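Local coordinates for sporulation inhibitor of replication protein SirA (Bacillus subtilis, PDB 4TPS) that inhibits the initiation of DNA replication during sporulation, preventing overinitiation and so keeping the cell diploid, at residues H105-V110 against E123-V128; F32-D37 against E52-Y57. All blocks are in the same frame, centred on the assembly; numbering follows the deposited sequence.

Interaction 1. Residues H105-V110 against E123-V128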
ATOM      1  N   HIS A 105       1.014  -2.363 -10.622  1.00 21.67           N
ATOM      2  CA  HIS A 105       1.619  -1.690  -9.503  1.00 23.38           C
ATOM      3  C   HIS A 105       2.675  -2.525  -8.879  1.00 23.31           C
ATOM      4  O   HIS A 105       3.211  -2.101  -7.898  1.00 29.25           O
ATOM      5  CB  HIS A 105       0.645  -1.312  -8.331  1.00 31.15           C
ATOM      6  CG  HIS A 105      -0.267  -0.165  -8.613  1.00 29.62           C
ATOM      7  ND1 HIS A 105      -0.558   0.780  -7.648  1.00 27.37           N
ATOM      8  CD2 HIS A 105      -0.952   0.200  -9.722  1.00 29.16           C
ATOM      9  CE1 HIS A 105      -1.413   1.657  -8.135  1.00 31.54           C
ATOM     10  NE2 HIS A 105      -1.663   1.334  -9.394  1.00 34.14           N
ATOM     11  N   MET A 106       3.061  -3.658  -9.470  1.00 15.64           N
ATOM     12  CA  MET A 106       3.958  -4.562  -8.734  1.00 20.20           C
ATOM     13  C   MET A 106       5.148  -4.912  -9.645  1.00 16.80           C
ATOM     14  O   MET A 106       4.954  -5.143 -10.843  1.00 16.69           O
ATOM     15  CB  MET A 106       3.227  -5.853  -8.260  1.00 26.15           C
ATOM     16  CG  MET A 106       4.068  -7.073  -7.802  1.00 36.19           C
ATOM     17  SD  MET A 106       2.882  -8.456  -7.515  1.00 39.94           S
ATOM     18  CE  MET A 106       2.765  -9.110  -9.180  1.00 49.09           C
ATOM     19  N   ILE A 107       6.305  -5.015  -9.035  1.00 14.04           N
ATOM     20  CA  ILE A 107       7.478  -5.709  -9.628  1.00 13.32           C
ATOM     21  C   ILE A 107       7.789  -6.982  -8.832  1.00 15.19           C
ATOM     22  O   ILE A 107       7.781  -6.974  -7.618  1.00 18.17           O
ATOM     23  CB  ILE A 107       8.696  -4.765  -9.604  1.00 16.55           C
ATOM     24  CG1 ILE A 107       8.482  -3.693 -10.669  1.00 18.38           C
ATOM     25  CG2 ILE A 107       9.983  -5.511  -9.952  1.00 20.63           C
ATOM     26  CD1 ILE A 107       9.416  -2.527 -10.537  1.00 21.95           C
ATOM     27  N   GLU A 108       8.106  -8.070  -9.521  1.00 14.55           N
ATOM     28  CA  GLU A 108       8.487  -9.284  -8.836  1.00 11.83           C
ATOM     29  C   GLU A 108       9.874  -9.626  -9.369  1.00 12.73           C
ATOM     30  O   GLU A 108      10.129  -9.577 -10.585  1.00 13.65           O
ATOM     31  CB  GLU A 108       7.586 -10.421  -9.162  1.00 20.10           C
ATOM     32  CG  GLU A 108       6.378 -10.646  -8.354  1.00 29.08           C
ATOM     33  CD  GLU A 108       5.798 -12.027  -8.647  1.00 29.80           C
ATOM     34  OE1 GLU A 108       6.346 -13.124  -8.302  1.00 26.60           O
ATOM     35  OE2 GLU A 108       4.803 -11.998  -9.298  1.00 33.44           O
ATOM     36  N   ILE A 109      10.755  -9.997  -8.460  1.00 12.08           N
ATOM     37  CA  ILE A 109      12.120 -10.401  -8.801  1.00 12.74           C
ATOM     38  C   ILE A 109      12.385 -11.785  -8.165  1.00 13.47           C
ATOM     39  O   ILE A 109      12.129 -11.989  -6.991  1.00 16.24           O
ATOM     40  CB  ILE A 109      13.135  -9.390  -8.342  1.00 13.76           C
ATOM     41  CG1 ILE A 109      12.955  -8.044  -9.099  1.00 14.63           C
ATOM     42  CG2 ILE A 109      14.556  -9.914  -8.468  1.00 15.30           C
ATOM     43  CD1 ILE A 109      13.658  -6.861  -8.478  1.00 16.47           C
ATOM     44  N   VAL A 110      12.938 -12.702  -8.956  1.00 14.35           N
ATOM     45  CA  VAL A 110      13.447 -13.981  -8.434  1.00 14.73           C
ATOM     46  C   VAL A 110      14.924 -14.033  -8.753  1.00 13.53           C
ATOM     47  O   VAL A 110      15.302 -13.754  -9.831  1.00 16.38           O
ATOM     48  CB  VAL A 110      12.693 -15.195  -9.086  1.00 15.58           C
ATOM     49  CG1 VAL A 110      13.289 -16.508  -8.599  1.00 17.97           C
ATOM     50  CG2 VAL A 110      11.204 -15.101  -8.818  1.00 22.55           C
ATOM     51  N   GLU A 123      19.637  -1.642  -8.559  1.00 15.62           N
ATOM     52  CA  GLU A 123      20.372  -0.418  -8.916  1.00 16.48           C
ATOM     53  C   GLU A 123      19.586   0.407  -9.965  1.00 18.46           C
ATOM     54  O   GLU A 123      19.536   1.631  -9.869  1.00 20.07           O
ATOM     55  CB  GLU A 123      21.741  -0.758  -9.493  1.00 23.20           C
ATOM     56  CG  GLU A 123      22.648   0.434  -9.558  1.00 38.39           C
ATOM     57  CD  GLU A 123      23.282   0.818  -8.202  1.00 54.58           C
ATOM     58  OE1 GLU A 123      24.185   1.677  -8.221  1.00 69.68           O
ATOM     59  OE2 GLU A 123      22.907   0.311  -7.111  1.00 51.07           O
ATOM     60  N   VAL A 124      18.944  -0.237 -10.940  1.00 16.14           N
ATOM     61  CA  VAL A 124      18.125   0.512 -11.902  1.00 16.87           C
ATOM     62  C   VAL A 124      16.946   1.186 -11.143  1.00 16.33           C
ATOM     63  O   VAL A 124      16.708   2.386 -11.266  1.00 17.63           O
ATOM     64  CB  VAL A 124      17.614  -0.421 -12.987  1.00 16.14           C
ATOM     65  CG1 VAL A 124      16.584   0.242 -13.884  1.00 20.76           C
ATOM     66  CG2 VAL A 124      18.783  -0.960 -13.820  1.00 20.58           C
ATOM     67  N   LEU A 125      16.281   0.427 -10.313  1.00 15.28           N
ATOM     68  CA  LEU A 125      15.122   0.905  -9.539  1.00 14.54           C
ATOM     69  C   LEU A 125      15.467   2.088  -8.625  1.00 14.64           C
ATOM     70  O   LEU A 125      14.772   3.083  -8.618  1.00 16.10           O
ATOM     71  CB  LEU A 125      14.518  -0.257  -8.702  1.00 14.35           C
ATOM     72  CG  LEU A 125      13.830  -1.342  -9.552  1.00 15.95           C
ATOM     73  CD1 LEU A 125      13.453  -2.513  -8.662  1.00 17.81           C
ATOM     74  CD2 LEU A 125      12.614  -0.844 -10.235  1.00 18.45           C
ATOM     75  N   ARG A 126      16.570   1.999  -7.909  1.00 13.18           N
ATOM     76  CA  ARG A 126      16.926   3.012  -6.951  1.00 16.24           C
ATOM     77  C   ARG A 126      17.324   4.309  -7.664  1.00 18.32           C
ATOM     78  O   ARG A 126      17.211   5.353  -7.076  1.00 21.44           O
ATOM     79  CB  ARG A 126      17.955   2.522  -5.935  1.00 19.99           C
ATOM     80  CG  ARG A 126      19.386   2.489  -6.422  1.00 24.03           C
ATOM     81  CD  ARG A 126      20.259   1.719  -5.445  1.00 32.78           C
ATOM     82  NE  ARG A 126      21.649   1.988  -5.796  1.00 40.22           N
ATOM     83  CZ  ARG A 126      22.535   2.614  -5.022  1.00 55.36           C
ATOM     84  NH1 ARG A 126      22.248   3.039  -3.787  1.00 60.55           N
ATOM     85  NH2 ARG A 126      23.752   2.802  -5.490  1.00 81.34           N
ATOM     86  N   LYS A 127      17.772   4.225  -8.923  1.00 18.57           N
ATOM     87  CA  LYS A 127      18.038   5.435  -9.685  1.00 20.89           C
ATOM     88  C   LYS A 127      16.775   6.049 -10.342  1.00 20.64           C
ATOM     89  O   LYS A 127      16.757   7.188 -10.768  1.00 26.61           O
ATOM     90  CB  LYS A 127      19.113   5.118 -10.731  1.00 20.66           C
ATOM     91  CG  LYS A 127      20.480   4.828 -10.097  1.00 22.75           C
ATOM     92  CD  LYS A 127      21.453   4.370 -11.151  1.00 30.35           C
ATOM     93  CE  LYS A 127      22.809   3.994 -10.584  1.00 43.18           C
ATOM     94  NZ  LYS A 127      23.600   3.050 -11.462  1.00 39.88           N
ATOM     95  N   VAL A 128      15.707   5.289 -10.416  1.00 19.69           N
ATOM     96  CA  VAL A 128      14.447   5.778 -10.892  1.00 19.58           C
ATOM     97  C   VAL A 128      13.691   6.484  -9.784  1.00 18.67           C
ATOM     98  O   VAL A 128      13.090   7.540 -10.023  1.00 22.72           O
ATOM     99  CB  VAL A 128      13.625   4.621 -11.454  1.00 18.28           C
ATOM    100  CG1 VAL A 128      12.152   5.011 -11.683  1.00 19.90           C
ATOM    101  CG2 VAL A 128      14.265   4.154 -12.763  1.00 18.88           C
TER
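A helix laid on an antiparallel sheet gives this contact its form: Ile107 and Ile109, on strand 106-113, present their side chains to Leu125 on helix 116-128. Ile107 and Leu125 reach for one another tip to tip, and CD1 of Ile107 lies 3.6 Å from CD2 of Leu125. Each side chain sets out beside its own backbone N, with chi1 at -73° in Ile107 and -69° in Leu125. In Ile107 an extended second torsion carries the touching CD1 outward into the interface; in Leu125 the extended branch is CD1, which faces Ile109, while CD2 branches off CG to meet Ile107. The CD1 methyl of Ile109 stays a looser 4.4 Å from CD1 of Leu125. One forked side chain thus spans two successive residues on the same face of the strand. Phe100 and Met102 of strand 96-103 and Met67 of helix 64-75 close in around the three residues.

The charged residues of the helix segment, Glu123, Arg126 and Lys127, take no part in the contact with the strand and bond among themselves. Arg126 NH2 donates to Glu123 OE1 across 3.0 Å in an almost straight bond (171°); the acceptor lies nearly in the guanidinium plane and is met on its syn side, though the donor is tilted out of the carboxylate plane. Lys127 NZ stands 3.6 Å from the same Glu123 OE1, completing a salt-bridge network. Strand 106-113 has its own backbone bonds to strands 9-16 and 96-103. The chemistry between strand and helix is therefore purely apolar: the fit of branched methyl groups, together with the neighbouring Phe100 and Met67, probably helps to set the spacing, with directional bonds left to the sheet and the charged helix surface.

Interaction 2. Residues F32-D37 against E52-Y57; sequences FELFQD and EKQIQY
Leu34, Phe35 and Ile55 make up the tight part of a packing between helices 28-39 and 45-58, whose segment axes approach to 10.1 Å with 127° between their directions. Ile55 fills the middle. Its CG1 lies 3.9 Å from Leu34 CD2, the two side chains sliding past each other in opposite directions. The Phe35 ring leaves beside its backbone N (chi1 -71°), which swings it obliquely against the isoleucine: CE1 of Phe35 is 3.8 Å from CG2 of Ile55, and CD1 of the ring is just as near the CD1 methyl. With Ile55 cut back to an alanine, Leu34 and the ring would lose the branches they pack on, which is likely to open a gap between them.

Toward Gln54 the contact thins. Leu34 CD1 touches Gln54 OE1 at 3.5 Å, but this is mere van der Waals contact; the amide oxygen is hydrogen-bonded to a polar side chain in the chain of another protein, consistent with the known binding of SirA to DnaA domain I. An aromatic side chain of that partner also packs on Leu34, whereas Glu33 and Gln56 are exposed. On the inner side both helices rest on the sheet: Phe35 lies against Tyr14 and Ile16 of strand 9-16 and Met135 of strand 132-136, and Ile55 also touches Tyr14.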
ATOM      1  N   PHE A  32       4.990  -3.960   5.489  1.00 18.92           N
ATOM      2  CA  PHE A  32       5.308  -5.338   5.179  1.00 18.74           C
ATOM      3  C   PHE A  32       4.129  -6.265   5.518  1.00 17.58           C
ATOM      4  O   PHE A  32       3.771  -7.090   4.699  1.00 17.44           O
ATOM      5  CB  PHE A  32       6.560  -5.772   5.941  1.00 19.58           C
ATOM      6  CG  PHE A  32       6.898  -7.241   5.779  1.00 17.91           C
ATOM      7  CD1 PHE A  32       7.649  -7.634   4.691  1.00 20.14           C
ATOM      8  CD2 PHE A  32       6.494  -8.205   6.680  1.00 24.94           C
ATOM      9  CE1 PHE A  32       7.969  -8.948   4.488  1.00 19.92           C
ATOM     10  CE2 PHE A  32       6.805  -9.543   6.483  1.00 21.96           C
ATOM     11  CZ  PHE A  32       7.605  -9.912   5.411  1.00 18.13           C
ATOM     12  N   GLU A  33       3.526  -6.080   6.712  1.00 16.90           N
ATOM     13  CA  GLU A  33       2.423  -6.938   7.123  1.00 20.78           C
ATOM     14  C   GLU A  33       1.179  -6.781   6.222  1.00 19.38           C
ATOM     15  O   GLU A  33       0.497  -7.742   5.902  1.00 19.45           O
ATOM     16  CB  GLU A  33       2.078  -6.706   8.600  1.00 23.13           C
ATOM     17  CG  GLU A  33       3.200  -7.210   9.507  1.00 30.67           C
ATOM     18  CD  GLU A  33       2.883  -7.122  10.995  1.00 48.12           C
ATOM     19  OE1 GLU A  33       3.653  -6.451  11.715  1.00 65.55           O
ATOM     20  OE2 GLU A  33       1.885  -7.740  11.440  1.00 65.93           O
ATOM     21  N   LEU A  34       0.897  -5.568   5.789  1.00 18.10           N
ATOM     22  CA  LEU A  34      -0.185  -5.305   4.836  1.00 18.06           C
ATOM     23  C   LEU A  34       0.027  -6.044   3.502  1.00 16.60           C
ATOM     24  O   LEU A  34      -0.831  -6.773   3.007  1.00 16.59           O
ATOM     25  CB  LEU A  34      -0.343  -3.844   4.586  1.00 18.66           C
ATOM     26  CG  LEU A  34      -1.482  -3.460   3.633  1.00 21.23           C
ATOM     27  CD1 LEU A  34      -2.827  -3.624   4.333  1.00 27.87           C
ATOM     28  CD2 LEU A  34      -1.334  -2.035   3.134  1.00 25.45           C
ATOM     29  N   PHE A  35       1.197  -5.870   2.950  1.00 13.99           N
ATOM     30  CA  PHE A  35       1.571  -6.596   1.719  1.00 13.46           C
ATOM     31  C   PHE A  35       1.585  -8.152   1.869  1.00 14.59           C
ATOM     32  O   PHE A  35       1.091  -8.877   1.009  1.00 18.06           O
ATOM     33  CB  PHE A  35       2.876  -6.090   1.170  1.00 15.27           C
ATOM     34  CG  PHE A  35       2.771  -4.691   0.571  1.00 13.02           C
ATOM     35  CD1 PHE A  35       2.123  -4.476  -0.612  1.00 14.45           C
ATOM     36  CD2 PHE A  35       3.323  -3.590   1.198  1.00 15.56           C
ATOM     37  CE1 PHE A  35       2.047  -3.205  -1.181  1.00 16.08           C
ATOM     38  CE2 PHE A  35       3.218  -2.318   0.661  1.00 17.87           C
ATOM     39  CZ  PHE A  35       2.585  -2.131  -0.545  1.00 14.82           C
ATOM     40  N   GLN A  36       2.060  -8.603   3.002  1.00 13.74           N
ATOM     41  CA  GLN A  36       2.096 -10.031   3.279  1.00 15.23           C
ATOM     42  C   GLN A  36       0.640 -10.563   3.407  1.00 17.15           C
ATOM     43  O   GLN A  36       0.326 -11.638   2.886  1.00 17.91           O
ATOM     44  CB  GLN A  36       2.916 -10.326   4.508  1.00 16.73           C
ATOM     45  CG  GLN A  36       2.982 -11.827   4.843  1.00 21.89           C
ATOM     46  CD  GLN A  36       3.869 -12.098   6.017  1.00 23.85           C
ATOM     47  OE1 GLN A  36       3.567 -11.738   7.178  1.00 28.10           O
ATOM     48  NE2 GLN A  36       4.994 -12.726   5.730  1.00 24.90           N
ATOM     49  N   ASP A  37      -0.247  -9.798   4.039  1.00 19.63           N
ATOM     50  CA  ASP A  37      -1.654 -10.198   4.108  1.00 20.18           C
ATOM     51  C   ASP A  37      -2.279 -10.355   2.735  1.00 20.03           C
ATOM     52  O   ASP A  37      -3.034 -11.279   2.499  1.00 27.96           O
ATOM     53  CB  ASP A  37      -2.465  -9.180   4.886  1.00 24.45           C
ATOM     54  CG  ASP A  37      -2.286  -9.305   6.375  1.00 27.67           C
ATOM     55  OD1 ASP A  37      -1.722 -10.319   6.869  1.00 28.77           O
ATOM     56  OD2 ASP A  37      -2.736  -8.344   7.046  1.00 35.82           O
ATOM     57  N   GLU A  52      -6.656  -5.183  -0.572  1.00 20.69           N
ATOM     58  CA  GLU A  52      -6.336  -4.899  -1.967  1.00 22.19           C
ATOM     59  C   GLU A  52      -6.589  -3.424  -2.353  1.00 19.48           C
ATOM     60  O   GLU A  52      -5.769  -2.799  -3.037  1.00 18.35           O
ATOM     61  CB  GLU A  52      -7.108  -5.801  -2.878  1.00 27.63           C
ATOM     62  CG  GLU A  52      -6.797  -5.659  -4.351  1.00 27.39           C
ATOM     63  CD  GLU A  52      -7.512  -6.756  -5.129  1.00 31.61           C
ATOM     64  OE1 GLU A  52      -8.755  -6.823  -5.104  1.00 39.59           O
ATOM     65  OE2 GLU A  52      -6.851  -7.574  -5.756  1.00 37.35           O
ATOM     66  N   LYS A  53      -7.728  -2.885  -1.906  1.00 20.11           N
ATOM     67  CA  LYS A  53      -8.044  -1.468  -2.128  1.00 18.46           C
ATOM     68  C   LYS A  53      -7.014  -0.520  -1.474  1.00 17.21           C
ATOM     69  O   LYS A  53      -6.585   0.455  -2.062  1.00 18.65           O
ATOM     70  CB  LYS A  53      -9.471  -1.165  -1.651  1.00 23.50           C
ATOM     71  CG  LYS A  53     -10.058  -0.016  -2.354  1.00 35.44           C
ATOM     72  CD  LYS A  53     -11.600  -0.021  -2.297  1.00 52.06           C
ATOM     73  CE  LYS A  53     -12.274  -0.296  -3.661  1.00 65.76           C
ATOM     74  NZ  LYS A  53     -12.261   0.842  -4.656  1.00 61.14           N
ATOM     75  N   GLN A  54      -6.615  -0.833  -0.259  1.00 15.40           N
ATOM     76  CA  GLN A  54      -5.637  -0.086   0.436  1.00 15.15           C
ATOM     77  C   GLN A  54      -4.295  -0.087  -0.290  1.00 15.81           C
ATOM     78  O   GLN A  54      -3.642   0.971  -0.461  1.00 14.27           O
ATOM     79  CB  GLN A  54      -5.485  -0.597   1.848  1.00 16.60           C
ATOM     80  CG  GLN A  54      -6.731  -0.380   2.723  1.00 16.76           C
ATOM     81  CD  GLN A  54      -6.711  -1.024   4.076  1.00 17.18           C
ATOM     82  OE1 GLN A  54      -5.913  -1.897   4.373  1.00 19.55           O
ATOM     83  NE2 GLN A  54      -7.675  -0.634   4.913  1.00 19.78           N
ATOM     84  N   ILE A  55      -3.854  -1.291  -0.696  1.00 15.26           N
ATOM     85  CA  ILE A  55      -2.607  -1.396  -1.489  1.00 15.38           C
ATOM     86  C   ILE A  55      -2.645  -0.572  -2.755  1.00 13.95           C
ATOM     87  O   ILE A  55      -1.688   0.168  -3.058  1.00 16.38           O
ATOM     88  CB  ILE A  55      -2.301  -2.880  -1.773  1.00 16.61           C
ATOM     89  CG1 ILE A  55      -1.783  -3.493  -0.466  1.00 19.19           C
ATOM     90  CG2 ILE A  55      -1.291  -3.024  -2.902  1.00 19.39           C
ATOM     91  CD1 ILE A  55      -1.673  -4.989  -0.545  1.00 21.49           C
ATOM     92  N   GLN A  56      -3.757  -0.600  -3.470  1.00 16.96           N
ATOM     93  CA  GLN A  56      -3.909   0.219  -4.682  1.00 18.36           C
ATOM     94  C   GLN A  56      -3.762   1.749  -4.358  1.00 18.15           C
ATOM     95  O   GLN A  56      -3.133   2.512  -5.090  1.00 21.29           O
ATOM     96  CB  GLN A  56      -5.273  -0.091  -5.350  1.00 23.06           C
ATOM     97  CG  GLN A  56      -5.336  -1.527  -5.938  1.00 33.22           C
ATOM     98  CD  GLN A  56      -6.722  -2.004  -6.454  1.00 49.08           C
ATOM     99  OE1 GLN A  56      -7.805  -1.468  -6.105  1.00 48.29           O
ATOM    100  NE2 GLN A  56      -6.688  -3.053  -7.285  1.00 49.22           N
ATOM    101  N   TYR A  57      -4.332   2.162  -3.239  1.00 16.05           N
ATOM    102  CA  TYR A  57      -4.313   3.541  -2.817  1.00 13.06           C
ATOM    103  C   TYR A  57      -2.938   4.060  -2.432  1.00 12.83           C
ATOM    104  O   TYR A  57      -2.567   5.194  -2.779  1.00 15.40           O
ATOM    105  CB  TYR A  57      -5.357   3.757  -1.716  1.00 17.34           C
ATOM    106  CG  TYR A  57      -5.608   5.224  -1.391  1.00 16.29           C
ATOM    107  CD1 TYR A  57      -4.753   5.952  -0.572  1.00 14.51           C
ATOM    108  CD2 TYR A  57      -6.697   5.887  -1.925  1.00 16.53           C
ATOM    109  CE1 TYR A  57      -5.004   7.322  -0.292  1.00 14.81           C
ATOM    110  CE2 TYR A  57      -6.952   7.223  -1.646  1.00 15.62           C
ATOM    111  CZ  TYR A  57      -6.119   7.931  -0.842  1.00 15.33           C
ATOM    112  OH  TYR A  57      -6.345   9.251  -0.509  1.00 16.57           O
TER

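Overall arrangement
The two contacts follow in series along the chain, interaction 2 closing before interaction 1 opens, and their centres are 18 Å apart. The centre of interaction 1, which joins helix to sheet, lies about 5 Å from the centre of the chain; that of interaction 2, which joins two helices, lies about 14 Å from it. Strand 9-16 links them, pairing with strand 106-113 while also supporting helices 28-39 and 45-58. They meet directly where His105 CE1 comes 3.6 Å from Gln56 O, and Thr59 OG1 hydrogen-bonds to both His105 ND1 and Ile55 O. One curved antiparallel sheet thereby connects an internal core with a helical pair whose outer residues touch the partner protein.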